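Local structure of peroxisomal acyl-coenzyme A oxidase 1 (Arabidopsis thaliana, 1W07) at residues Leu56-Leu61 with Ala233-Asp238; Asp100-Met105 with Asn127-Ile132; Tyr135-Leu140 with Val187-Leu192; Leu334-Ala339 with Ser591-Val596. The protein catalyses the FAD-dependent desaturation of medium- and long-chain acyl-CoAs to 2-trans-enoyl-CoAs in peroxisomal beta-oxidation, passing electrons to oxygen to give hydrogen peroxide. The protein carries 1 engineered substitution. All coordinates share one frame; numbering follows the deposited sequence.

Contact 1: Leu56-Leu61 with Ala233-Asp238; sequences LSRKEL and AYNSMD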
# COMPACT_ATOMS: atom_id res chain seq x y z
N LEU B 56 -11.20 0.84 -20.14
CA LEU B 56 -10.55 1.06 -21.42
C LEU B 56 -9.28 0.23 -21.57
O LEU B 56 -8.60 -0.04 -20.58
CB LEU B 56 -10.22 2.56 -21.58
CG LEU B 56 -11.39 3.56 -21.55
CD1 LEU B 56 -10.84 4.97 -21.40
CD2 LEU B 56 -12.25 3.43 -22.82
N SER B 57 -8.96 -0.19 -22.80
CA SER B 57 -7.73 -0.94 -23.03
C SER B 57 -6.60 0.07 -23.02
O SER B 57 -6.85 1.28 -23.04
CB SER B 57 -7.76 -1.65 -24.39
OG SER B 57 -7.82 -0.70 -25.46
N ARG B 58 -5.35 -0.40 -22.98
CA ARG B 58 -4.19 0.49 -22.99
C ARG B 58 -4.33 1.45 -24.17
O ARG B 58 -4.27 2.67 -24.00
CB ARG B 58 -2.89 -0.30 -23.13
CG ARG B 58 -1.60 0.54 -23.00
CD ARG B 58 -1.21 0.76 -21.54
NE ARG B 58 -0.39 1.96 -21.32
CZ ARG B 58 0.92 2.08 -21.53
NH1 ARG B 58 1.66 1.06 -21.97
NH2 ARG B 58 1.51 3.24 -21.30
N LYS B 59 -4.51 0.90 -25.37
CA LYS B 59 -4.64 1.74 -26.56
C LYS B 59 -5.75 2.78 -26.47
O LYS B 59 -5.52 3.95 -26.75
CB LYS B 59 -4.85 0.88 -27.81
CG LYS B 59 -3.59 0.17 -28.29
CD LYS B 59 -3.90 -0.73 -29.48
CE LYS B 59 -2.66 -1.44 -29.99
NZ LYS B 59 -2.95 -2.36 -31.13
N GLU B 60 -6.95 2.36 -26.09
CA GLU B 60 -8.08 3.29 -25.98
C GLU B 60 -7.81 4.35 -24.91
O GLU B 60 -8.20 5.51 -25.07
CB GLU B 60 -9.37 2.54 -25.63
CG GLU B 60 -9.69 1.40 -26.58
CD GLU B 60 -10.86 0.56 -26.10
OE1 GLU B 60 -10.94 0.26 -24.88
OE2 GLU B 60 -11.69 0.18 -26.95
N LEU B 61 -7.16 3.96 -23.81
CA LEU B 61 -6.86 4.88 -22.72
C LEU B 61 -5.85 5.93 -23.19
O LEU B 61 -5.96 7.12 -22.88
CB LEU B 61 -6.28 4.12 -21.53
CG LEU B 61 -5.88 4.97 -20.31
CD1 LEU B 61 -7.12 5.55 -19.64
CD2 LEU B 61 -5.09 4.12 -19.33
N ALA B 233 -4.73 5.06 -13.96
CA ALA B 233 -3.61 5.72 -13.30
C ALA B 233 -2.56 6.28 -14.27
O ALA B 233 -2.88 7.09 -15.14
CB ALA B 233 -2.97 4.74 -12.30
N TYR B 234 -1.31 5.85 -14.12
CA TYR B 234 -0.24 6.35 -14.98
C TYR B 234 -0.19 5.65 -16.33
O TYR B 234 0.68 5.94 -17.15
CB TYR B 234 1.12 6.20 -14.29
CG TYR B 234 1.73 7.49 -13.79
CD1 TYR B 234 1.34 8.05 -12.57
CD2 TYR B 234 2.69 8.16 -14.55
CE1 TYR B 234 1.90 9.25 -12.12
CE2 TYR B 234 3.26 9.36 -14.10
CZ TYR B 234 2.85 9.89 -12.88
OH TYR B 234 3.41 11.06 -12.42
N ASN B 235 -1.13 4.74 -16.59
CA ASN B 235 -1.10 4.04 -17.85
C ASN B 235 -1.55 4.89 -19.03
O ASN B 235 -1.46 4.47 -20.19
CB ASN B 235 -1.87 2.73 -17.74
CG ASN B 235 -1.09 1.69 -16.97
OD1 ASN B 235 0.02 1.32 -17.37
ND2 ASN B 235 -1.64 1.22 -15.86
N SER B 236 -2.00 6.11 -18.74
CA SER B 236 -2.40 7.05 -19.78
C SER B 236 -1.12 7.79 -20.20
O SER B 236 -1.10 8.47 -21.23
CB SER B 236 -3.41 8.05 -19.24
OG SER B 236 -2.93 8.64 -18.04
N MET B 237 -0.07 7.64 -19.39
CA MET B 237 1.21 8.28 -19.65
C MET B 237 2.08 7.35 -20.47
O MET B 237 2.15 6.15 -20.19
CB MET B 237 1.93 8.60 -18.32
CG MET B 237 3.33 9.24 -18.45
SD MET B 237 3.28 11.00 -18.94
CE MET B 237 2.80 11.81 -17.39
N ASP B 238 2.72 7.89 -21.50
CA ASP B 238 3.60 7.08 -22.32
C ASP B 238 5.04 7.17 -21.82
O ASP B 238 5.86 7.89 -22.40
CB ASP B 238 3.53 7.51 -23.80
CG ASP B 238 3.77 8.99 -23.99
OD1 ASP B 238 4.50 9.35 -24.93
OD2 ASP B 238 3.21 9.80 -23.21
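Polar contacts across this joint run through Arg58, in the first turn of helix 58-78. Its NE donates to the backbone O of Asn235 at 3.0 Å. The bond is nearly straight (169°), lies in the guanidinium plane and meets a lone pair of the carbonyl. NH2 adds a weak bond to the same Asn235 O at 3.4 Å. The side chain gets there with CG anti to the backbone N and a bend at chi2 (83°). Asn235 OD1 sits over one face of the guanidinium, toward its rim, and is itself bonded to Lys228 N. The apolar part is Leu61, whose CD2 lies 3.6 Å from Asn235 C and whose CG is 4.1 Å from Ser236 CB. A capping box starts the helix: Glu60 N donates to Ser57 OG at 3.2 Å, and Ser57 N donates to Glu60 OE1 at 2.9 Å. The remaining nitrogen, NH1 of Arg58, forms salt bridges with Asp224 and with Asp636 of the second subunit. Arg58 is buried, so its positive charge is probably balanced by these two carboxylates. One guanidinium thus ties the helical N-terminal region to the 233-238 loop and to the neighbouring subunit.

Contact 2: Asp100-Met105 with Asn127-Ile132; sequences DLHWGM and NKMQII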
# COMPACT_ATOMS: atom_id res chain seq x y z
N ASP B 100 2.14 17.01 -18.94
CA ASP B 100 2.68 17.31 -17.63
C ASP B 100 4.20 17.48 -17.66
O ASP B 100 4.75 18.34 -16.98
CB ASP B 100 2.31 16.22 -16.61
CG ASP B 100 0.81 15.93 -16.58
OD1 ASP B 100 0.00 16.86 -16.78
OD2 ASP B 100 0.45 14.75 -16.34
N LEU B 101 4.87 16.64 -18.45
CA LEU B 101 6.32 16.70 -18.53
C LEU B 101 6.79 17.84 -19.43
O LEU B 101 7.83 18.44 -19.17
CB LEU B 101 6.89 15.37 -19.03
CG LEU B 101 6.99 14.23 -18.01
CD1 LEU B 101 7.81 14.69 -16.82
CD2 LEU B 101 5.61 13.78 -17.56
N HIS B 102 6.02 18.13 -20.47
CA HIS B 102 6.35 19.21 -21.38
C HIS B 102 6.43 20.53 -20.60
O HIS B 102 7.43 21.24 -20.66
CB HIS B 102 5.27 19.33 -22.44
CG HIS B 102 5.49 20.45 -23.41
ND1 HIS B 102 6.44 20.38 -24.41
CD2 HIS B 102 4.91 21.67 -23.51
CE1 HIS B 102 6.42 21.51 -25.10
NE2 HIS B 102 5.51 22.31 -24.57
N TRP B 103 5.36 20.85 -19.86
CA TRP B 103 5.29 22.08 -19.07
C TRP B 103 6.02 21.99 -17.73
O TRP B 103 6.55 22.99 -17.23
CB TRP B 103 3.82 22.44 -18.79
CG TRP B 103 3.01 22.81 -20.00
CD1 TRP B 103 1.77 22.34 -20.33
CD2 TRP B 103 3.37 23.75 -21.02
NE1 TRP B 103 1.33 22.92 -21.49
CE2 TRP B 103 2.29 23.79 -21.94
CE3 TRP B 103 4.49 24.55 -21.26
CZ2 TRP B 103 2.31 24.62 -23.07
CZ3 TRP B 103 4.51 25.37 -22.38
CH2 TRP B 103 3.42 25.40 -23.28
N GLY B 104 6.04 20.80 -17.14
CA GLY B 104 6.67 20.64 -15.84
C GLY B 104 8.17 20.37 -15.79
O GLY B 104 8.80 20.64 -14.76
N MET B 105 8.74 19.86 -16.87
CA MET B 105 10.16 19.54 -16.89
C MET B 105 10.93 20.04 -18.11
O MET B 105 11.98 20.69 -17.98
CB MET B 105 10.36 18.02 -16.77
CG MET B 105 9.85 17.42 -15.46
SD MET B 105 10.67 18.06 -13.98
CE MET B 105 12.03 16.84 -13.80
N ASN B 127 6.44 26.76 -26.05
CA ASN B 127 5.28 27.47 -25.54
C ASN B 127 4.11 27.47 -26.51
O ASN B 127 2.97 27.53 -26.09
CB ASN B 127 5.66 28.90 -25.16
CG ASN B 127 6.58 28.95 -23.96
OD1 ASN B 127 6.52 28.08 -23.09
ND2 ASN B 127 7.42 29.97 -23.90
N LYS B 128 4.41 27.39 -27.80
CA LYS B 128 3.36 27.37 -28.82
C LYS B 128 3.03 25.92 -29.15
O LYS B 128 2.06 25.62 -29.86
CB LYS B 128 3.82 28.11 -30.08
N MET B 129 3.84 25.01 -28.63
CA MET B 129 3.66 23.58 -28.85
C MET B 129 3.96 23.16 -30.29
O MET B 129 3.37 22.20 -30.79
CB MET B 129 2.23 23.17 -28.48
CG MET B 129 1.79 23.56 -27.07
SD MET B 129 2.15 22.33 -25.80
CE MET B 129 1.49 20.90 -26.55
N GLN B 130 4.86 23.87 -30.96
CA GLN B 130 5.25 23.52 -32.33
C GLN B 130 6.14 22.29 -32.20
O GLN B 130 6.50 21.64 -33.19
CB GLN B 130 6.00 24.67 -33.00
CG GLN B 130 5.20 25.96 -33.10
CD GLN B 130 5.96 27.05 -33.83
OE1 GLN B 130 6.20 26.95 -35.03
NE2 GLN B 130 6.34 28.10 -33.11
N ILE B 131 6.51 22.00 -30.96
CA ILE B 131 7.30 20.83 -30.61
C ILE B 131 6.80 20.36 -29.24
O ILE B 131 6.23 21.14 -28.48
CB ILE B 131 8.80 21.13 -30.50
CG1 ILE B 131 9.06 22.09 -29.34
CG2 ILE B 131 9.31 21.72 -31.81
CD1 ILE B 131 10.52 22.23 -28.98
N ILE B 132 7.00 19.08 -28.95
CA ILE B 132 6.58 18.50 -27.68
C ILE B 132 7.81 17.83 -27.08
O ILE B 132 8.40 16.93 -27.69
CB ILE B 132 5.42 17.48 -27.87
CG1 ILE B 132 4.18 18.20 -28.37
CG2 ILE B 132 5.10 16.78 -26.55
CD1 ILE B 132 3.02 17.28 -28.71
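The backbone O of Ala126 is held by two hydrogen bonds, from His102 NE2 and from Met129 N. The other ring nitrogen of His102, ND1, accepts from Gly133 N. Ala126 and Gly133 flank the 127-132 segment. A backbone amide at ND1 and a carbonyl at NE2 are consistent with a neutral imidazole protonated on NE2. The ring extends from helix 98-113 with CG anti to the backbone N (chi1 179°). It thereby reaches the chain leaving helix 116-128. Its CE1 lies 3.4 Å from Ile131 O, a buried carbonyl with no hydrogen-bonding partner in the model.

The sulfur of Met129 lies beside two rings of helix 98-113 and touches both. SD is 3.6 Å from His102 NE2 and also 3.6 Å from Trp103 CZ2. Both are oblique sulfur-aromatic contacts, the one to Trp103 a Met-aromatic contact. Bends at chi2 and chi3 fold the methionine into this place. His102 CD2 lies over the centre of one indole face. At the edge of the indole, Trp103 CZ3 is 3.4 Å from Asn127 OD1, and the amide is almost coplanar with the ring (19°).

Beyond the pair, Met129 packs on Val654 of the second subunit, and Leu101 touches FAD. Met129 has positive phi (70°) and is the C-prime residue where helix 116-128 ends. Gln130 N bonds to Leu125 O. With the Met129 N bond this makes a Schellman motif, closing the second of two successive helices just before strand 133-136 begins.

Contact 3: Tyr135-Leu140 with Val187-Leu192; sequences YAQTEL and VVYARL. With FAD (flavin-adenine dinucleotide), chain I.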
# COMPACT_ATOMS: atom_id res chain seq x y z
N TYR B 135 11.61 14.99 -20.52
CA TYR B 135 12.83 15.05 -19.72
C TYR B 135 13.48 13.66 -19.70
O TYR B 135 13.08 12.80 -18.91
CB TYR B 135 12.46 15.46 -18.29
CG TYR B 135 13.62 15.91 -17.43
CD1 TYR B 135 14.14 17.20 -17.56
CD2 TYR B 135 14.20 15.05 -16.50
CE1 TYR B 135 15.22 17.61 -16.79
CE2 TYR B 135 15.28 15.46 -15.72
CZ TYR B 135 15.78 16.74 -15.88
OH TYR B 135 16.87 17.14 -15.14
N ALA B 136 14.48 13.44 -20.56
CA ALA B 136 15.12 12.14 -20.64
C ALA B 136 16.43 12.06 -19.86
O ALA B 136 17.52 12.26 -20.40
CB ALA B 136 15.35 11.76 -22.10
N GLN B 137 16.31 11.76 -18.57
CA GLN B 137 17.49 11.66 -17.74
C GLN B 137 17.73 10.20 -17.33
O GLN B 137 18.73 9.60 -17.68
CB GLN B 137 17.32 12.57 -16.53
CG GLN B 137 18.41 12.47 -15.47
CD GLN B 137 18.26 13.52 -14.38
OE1 GLN B 137 18.46 14.71 -14.62
NE2 GLN B 137 17.87 13.09 -13.19
N THR B 138 16.78 9.65 -16.59
CA THR B 138 16.88 8.28 -16.09
C THR B 138 17.14 7.22 -17.17
O THR B 138 16.64 7.31 -18.29
CB THR B 138 15.61 7.91 -15.31
OG1 THR B 138 15.49 8.80 -14.19
CG2 THR B 138 15.67 6.47 -14.81
N GLU B 139 17.93 6.22 -16.80
CA GLU B 139 18.25 5.12 -17.69
C GLU B 139 17.92 3.82 -16.97
O GLU B 139 17.60 3.83 -15.79
CB GLU B 139 19.75 5.13 -18.05
CG GLU B 139 20.31 6.52 -18.34
CD GLU B 139 21.76 6.53 -18.85
OE1 GLU B 139 22.60 5.78 -18.30
OE2 GLU B 139 22.04 7.30 -19.78
N LEU B 140 18.00 2.71 -17.70
CA LEU B 140 17.73 1.40 -17.12
C LEU B 140 18.59 1.17 -15.89
O LEU B 140 18.10 0.74 -14.85
CB LEU B 140 18.02 0.29 -18.14
CG LEU B 140 16.82 -0.18 -18.97
CD1 LEU B 140 17.29 -1.09 -20.11
CD2 LEU B 140 15.85 -0.92 -18.06
N VAL B 187 15.07 16.89 -23.78
CA VAL B 187 16.31 17.34 -23.19
C VAL B 187 16.98 16.06 -22.69
O VAL B 187 16.49 15.42 -21.75
CB VAL B 187 16.07 18.29 -22.00
CG1 VAL B 187 17.39 18.55 -21.27
CG2 VAL B 187 15.51 19.61 -22.51
N VAL B 188 18.06 15.66 -23.36
CA VAL B 188 18.78 14.45 -22.97
C VAL B 188 20.01 14.74 -22.11
O VAL B 188 20.77 15.66 -22.40
CB VAL B 188 19.24 13.65 -24.22
CG1 VAL B 188 20.00 12.37 -23.78
CG2 VAL B 188 18.03 13.33 -25.11
N TYR B 189 20.18 13.97 -21.04
CA TYR B 189 21.32 14.14 -20.15
C TYR B 189 22.34 13.03 -20.37
O TYR B 189 22.00 11.84 -20.37
CB TYR B 189 20.86 14.21 -18.68
CG TYR B 189 20.11 15.49 -18.37
CD1 TYR B 189 18.74 15.60 -18.64
CD2 TYR B 189 20.78 16.62 -17.89
CE1 TYR B 189 18.07 16.81 -18.46
CE2 TYR B 189 20.11 17.83 -17.71
CZ TYR B 189 18.75 17.92 -18.00
OH TYR B 189 18.10 19.13 -17.89
N ALA B 190 23.58 13.43 -20.59
CA ALA B 190 24.66 12.49 -20.85
C ALA B 190 25.98 13.08 -20.40
O ALA B 190 26.08 14.27 -20.10
CB ALA B 190 24.72 12.17 -22.35
N ARG B 191 27.00 12.22 -20.35
CA ARG B 191 28.33 12.64 -19.95
C ARG B 191 28.92 13.49 -21.07
O ARG B 191 29.02 13.05 -22.21
CB ARG B 191 29.21 11.40 -19.72
CG ARG B 191 28.52 10.30 -18.92
CD ARG B 191 29.53 9.31 -18.36
NE ARG B 191 30.28 9.90 -17.26
CZ ARG B 191 29.85 9.95 -16.00
NH1 ARG B 191 28.68 9.42 -15.66
NH2 ARG B 191 30.58 10.57 -15.08
N LEU B 192 29.29 14.72 -20.74
CA LEU B 192 29.87 15.62 -21.73
C LEU B 192 31.32 15.20 -22.01
O LEU B 192 32.18 15.24 -21.12
CB LEU B 192 29.83 17.06 -21.21
CG LEU B 192 29.90 18.20 -22.23
CD1 LEU B 192 29.86 19.52 -21.49
CD2 LEU B 192 31.18 18.10 -23.05
PA FAD I . 17.31 3.26 -6.75
O1A FAD I . 17.86 4.61 -6.46
O2A FAD I . 18.13 2.34 -7.55
O5B FAD I . 16.92 2.57 -5.35
C5B FAD I . 16.46 1.22 -5.30
C4B FAD I . 16.52 0.70 -3.86
O4B FAD I . 17.88 0.83 -3.41
C3B FAD I . 15.66 1.55 -2.92
O3B FAD I . 15.26 0.78 -1.79
C2B FAD I . 16.65 2.65 -2.50
O2B FAD I . 16.31 3.14 -1.21
C1B FAD I . 17.93 1.83 -2.38
N9A FAD I . 19.13 2.69 -2.53
C8A FAD I . 19.61 3.18 -3.67
N7A FAD I . 20.70 3.91 -3.42
C5A FAD I . 20.91 3.90 -2.10
C6A FAD I . 21.87 4.46 -1.28
N6A FAD I . 22.80 5.28 -1.76
N1A FAD I . 21.81 4.19 0.10
C2A FAD I . 20.78 3.38 0.60
N3A FAD I . 19.88 2.88 -0.21
C4A FAD I . 19.91 3.11 -1.54
N1 FAD I . 13.02 9.94 -14.97
C2 FAD I . 13.28 10.91 -15.94
O2 FAD I . 14.43 11.19 -16.24
N3 FAD I . 12.20 11.56 -16.57
C4 FAD I . 10.88 11.22 -16.24
O4 FAD I . 9.95 11.81 -16.78
C4X FAD I . 10.63 10.23 -15.29
N5 FAD I . 9.32 9.82 -15.00
C5X FAD I . 9.06 8.82 -14.07
C6 FAD I . 7.77 8.36 -13.88
C7 FAD I . 7.52 7.28 -13.04
C7M FAD I . 6.09 6.79 -12.87
C8 FAD I . 8.59 6.67 -12.36
C8M FAD I . 8.35 5.48 -11.43
C9 FAD I . 9.88 7.14 -12.55
C9A FAD I . 10.13 8.22 -13.39
N10 FAD I . 11.44 8.66 -13.64
C10 FAD I . 11.69 9.60 -14.65
C1' FAD I . 12.59 8.07 -12.92
C2' FAD I . 12.67 8.64 -11.50
O2' FAD I . 12.70 10.07 -11.55
C3' FAD I . 13.87 8.14 -10.68
O3' FAD I . 15.08 8.45 -11.37
C4' FAD I . 13.82 6.63 -10.44
O4' FAD I . 12.48 6.17 -10.27
C5' FAD I . 14.64 6.30 -9.19
O5' FAD I . 14.47 4.93 -8.83
P FAD I . 15.68 3.89 -8.97
O1P FAD I . 15.19 2.76 -9.79
O2P FAD I . 16.89 4.61 -9.41
O3P FAD I . 15.87 3.41 -7.45
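Two parallel strands of the middle domain meet here, and the end of one of them turns into the flavin-binding loop. Tyr135 pairs with Val187 and Ala136 with Val188. Ala136 N donates to Val187 O at 3.1 Å, and Tyr189 N donates to Ala136 O at 3.2 Å. The second bond lies in the carbonyl plane, while the first comes from above it. Tyr135 and Val187 point to one face of the sheet, Ala136 and Val188 to the other.

The rings of Tyr135 and Tyr189 cross obliquely, their planes 45° apart. Tyr135 CE1 and Tyr189 CE1 approach to 3.4 Å. Gln137 OE1 lies over one face of the Tyr189 ring and accepts a bond from Tyr135 OH at 3.0 Å. Tyr189 OH is bonded to Gln113. An alanine in place of Tyr135 would remove this ring and hydroxyl, and would probably loosen both the packing on Tyr189 and the position of the Gln137 amide.

From the end of the strand onward, backbone groups and the Thr138 hydroxyl bind the edge of the isoalloxazine. FAD N3 donates to Tyr135 O at 2.8 Å. FAD O2 is gripped twice, by Gln137 N at 3.0 Å and by Thr138 N at 2.8 Å, the latter almost straight (171°). Thr138 OG1 donates to FAD N1 at 2.8 Å and accepts from the ribityl O3'. Three donors thus converge on N1 and O2, and they would probably stabilise negative charge there when the flavin is reduced.

Contact 4: Leu334-Ala339 with Ser591-Val596; sequences LFPLLA and SLYTQV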
# COMPACT_ATOMS: atom_id res chain seq x y z
N LEU B 334 -7.95 7.43 10.86
CA LEU B 334 -8.36 8.46 9.91
C LEU B 334 -8.02 9.90 10.28
O LEU B 334 -7.51 10.64 9.46
CB LEU B 334 -9.87 8.34 9.68
CG LEU B 334 -10.57 9.44 8.86
CD1 LEU B 334 -10.12 9.39 7.41
CD2 LEU B 334 -12.07 9.24 8.96
N PHE B 335 -8.33 10.29 11.52
CA PHE B 335 -8.09 11.66 11.95
C PHE B 335 -6.63 12.11 11.86
O PHE B 335 -6.37 13.27 11.57
CB PHE B 335 -8.65 11.86 13.37
CG PHE B 335 -10.16 11.83 13.42
CD1 PHE B 335 -10.81 11.96 14.65
CD2 PHE B 335 -10.94 11.68 12.27
CE1 PHE B 335 -12.20 11.94 14.73
CE2 PHE B 335 -12.34 11.65 12.34
CZ PHE B 335 -12.97 11.78 13.58
N PRO B 336 -5.66 11.21 12.12
CA PRO B 336 -4.27 11.64 12.00
C PRO B 336 -3.98 11.98 10.53
O PRO B 336 -3.20 12.88 10.22
CB PRO B 336 -3.49 10.43 12.50
CG PRO B 336 -4.42 9.86 13.56
CD PRO B 336 -5.76 9.93 12.84
N LEU B 337 -4.64 11.27 9.60
CA LEU B 337 -4.44 11.55 8.17
C LEU B 337 -5.12 12.85 7.75
O LEU B 337 -4.63 13.59 6.88
CB LEU B 337 -4.99 10.39 7.33
CG LEU B 337 -4.32 9.02 7.59
CD1 LEU B 337 -4.93 8.02 6.63
CD2 LEU B 337 -2.81 9.12 7.39
N LEU B 338 -6.26 13.14 8.36
CA LEU B 338 -6.96 14.39 8.10
C LEU B 338 -6.06 15.50 8.63
O LEU B 338 -5.84 16.50 7.96
CB LEU B 338 -8.31 14.39 8.83
CG LEU B 338 -9.04 15.73 8.91
CD1 LEU B 338 -9.34 16.28 7.51
CD2 LEU B 338 -10.32 15.52 9.70
N ALA B 339 -5.53 15.32 9.83
CA ALA B 339 -4.63 16.34 10.40
C ALA B 339 -3.38 16.54 9.53
O ALA B 339 -2.92 17.67 9.34
CB ALA B 339 -4.22 15.94 11.82
N SER B 591 -9.13 12.75 23.51
CA SER B 591 -10.07 13.84 23.65
C SER B 591 -10.17 14.66 22.36
O SER B 591 -11.27 15.06 21.97
CB SER B 591 -9.66 14.74 24.81
OG SER B 591 -10.37 15.96 24.76
N LEU B 592 -9.04 14.91 21.70
CA LEU B 592 -9.05 15.68 20.45
C LEU B 592 -9.82 14.94 19.36
O LEU B 592 -10.44 15.55 18.50
CB LEU B 592 -7.61 15.97 19.98
CG LEU B 592 -6.79 16.95 20.84
CD1 LEU B 592 -5.36 16.99 20.36
CD2 LEU B 592 -7.39 18.34 20.76
N TYR B 593 -9.78 13.61 19.39
CA TYR B 593 -10.52 12.84 18.40
C TYR B 593 -12.02 13.11 18.61
O TYR B 593 -12.75 13.44 17.66
CB TYR B 593 -10.23 11.35 18.54
CG TYR B 593 -8.84 10.92 18.10
CD1 TYR B 593 -8.09 11.66 17.19
CD2 TYR B 593 -8.29 9.72 18.56
CE1 TYR B 593 -6.83 11.21 16.73
CE2 TYR B 593 -7.04 9.25 18.11
CZ TYR B 593 -6.32 10.00 17.19
OH TYR B 593 -5.10 9.51 16.75
N THR B 594 -12.47 12.97 19.86
CA THR B 594 -13.86 13.21 20.21
C THR B 594 -14.30 14.61 19.83
O THR B 594 -15.45 14.82 19.45
CB THR B 594 -14.07 13.01 21.71
OG1 THR B 594 -13.76 11.64 22.03
CG2 THR B 594 -15.52 13.33 22.14
N GLN B 595 -13.40 15.58 19.92
CA GLN B 595 -13.73 16.95 19.56
C GLN B 595 -13.83 17.13 18.05
O GLN B 595 -14.66 17.88 17.55
CB GLN B 595 -12.70 17.92 20.13
CG GLN B 595 -12.80 18.07 21.63
CD GLN B 595 -11.64 18.83 22.22
OE1 GLN B 595 -11.39 19.98 21.87
NE2 GLN B 595 -10.93 18.20 23.14
N VAL B 596 -12.98 16.42 17.31
CA VAL B 596 -12.97 16.54 15.85
C VAL B 596 -14.09 15.75 15.19
O VAL B 596 -14.57 16.12 14.12
CB VAL B 596 -11.60 16.10 15.28
CG1 VAL B 596 -11.67 15.90 13.76
CG2 VAL B 596 -10.57 17.16 15.63
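Phe335 is at the centre of this contact, and its ring meets two residues of the helix 591-596. Val596 CG1 lies over the centre of one face, 4.1 Å from the ring centroid and 10° off the normal, a CH-pi contact. At the rim, Phe335 CE1 is 3.3 Å from the backbone O of Tyr593. The ring of Tyr593 crosses it obliquely, its plane turned 68° from that of Phe335. Here the closest ring atoms are Phe335 CD1 and Tyr593 CD1, 3.7 Å apart. The far end of the tyrosine reaches the next residue, with Tyr593 OH 3.3 Å from Pro336 CG. Leu338 CD2 adds a looser touch on Val596 CG1, at 4.3 Å.

Further out, Tyr593 OH is hydrogen-bonded to Asn332, on the same helix as Phe335. That bond helps fix where the phenol lies. A leucine in place of Tyr593 would lose the bond to Asn332 and the touch on Pro336, and would probably leave Phe335 less well packed. Helix 334-339 is kinked at Pro336 and Leu337, whose N atoms lack the usual bonds to the preceding turn. The short axes cross at 76°, 11.0 Å apart at closest approach. Ile558 of helix 548-566 and Leu603 of helix 600-605 also pack on Val596.

No hydrogen bond joins the two segments. Between them the contact is made by apolar packing and the CH-pi contact. The Tyr593 to Asn332 bond is a polar tie between the same two helices of the C-terminal part. The electropositive C-H rim of Phe335 probably also gains from facing the Tyr593 carbonyl.

Contacts 2 and 3 follow each other along the chain, and both are nested in the loop that contact 1 closes; contact 4 comes later. Contact 1 touches contact 2 where Met237 CE packs on Leu101 CD2 at 3.4 Å. Contacts 2 and 3, centres about 17 Å apart, touch through Met105 and Tyr135; strand 133-136 follows helix 116-128. Contact 1 joins the helical N-terminal region, which holds contact 2, to the middle domain, which holds contact 3, all near the flavin. Contact 4 lies about 37 to 45 Å from the others, centre to centre, among the C-terminal helices. Gln330 of helix 328-363 in the second subunit bonds the FAD at contact 3, so the dimer completes each flavin site.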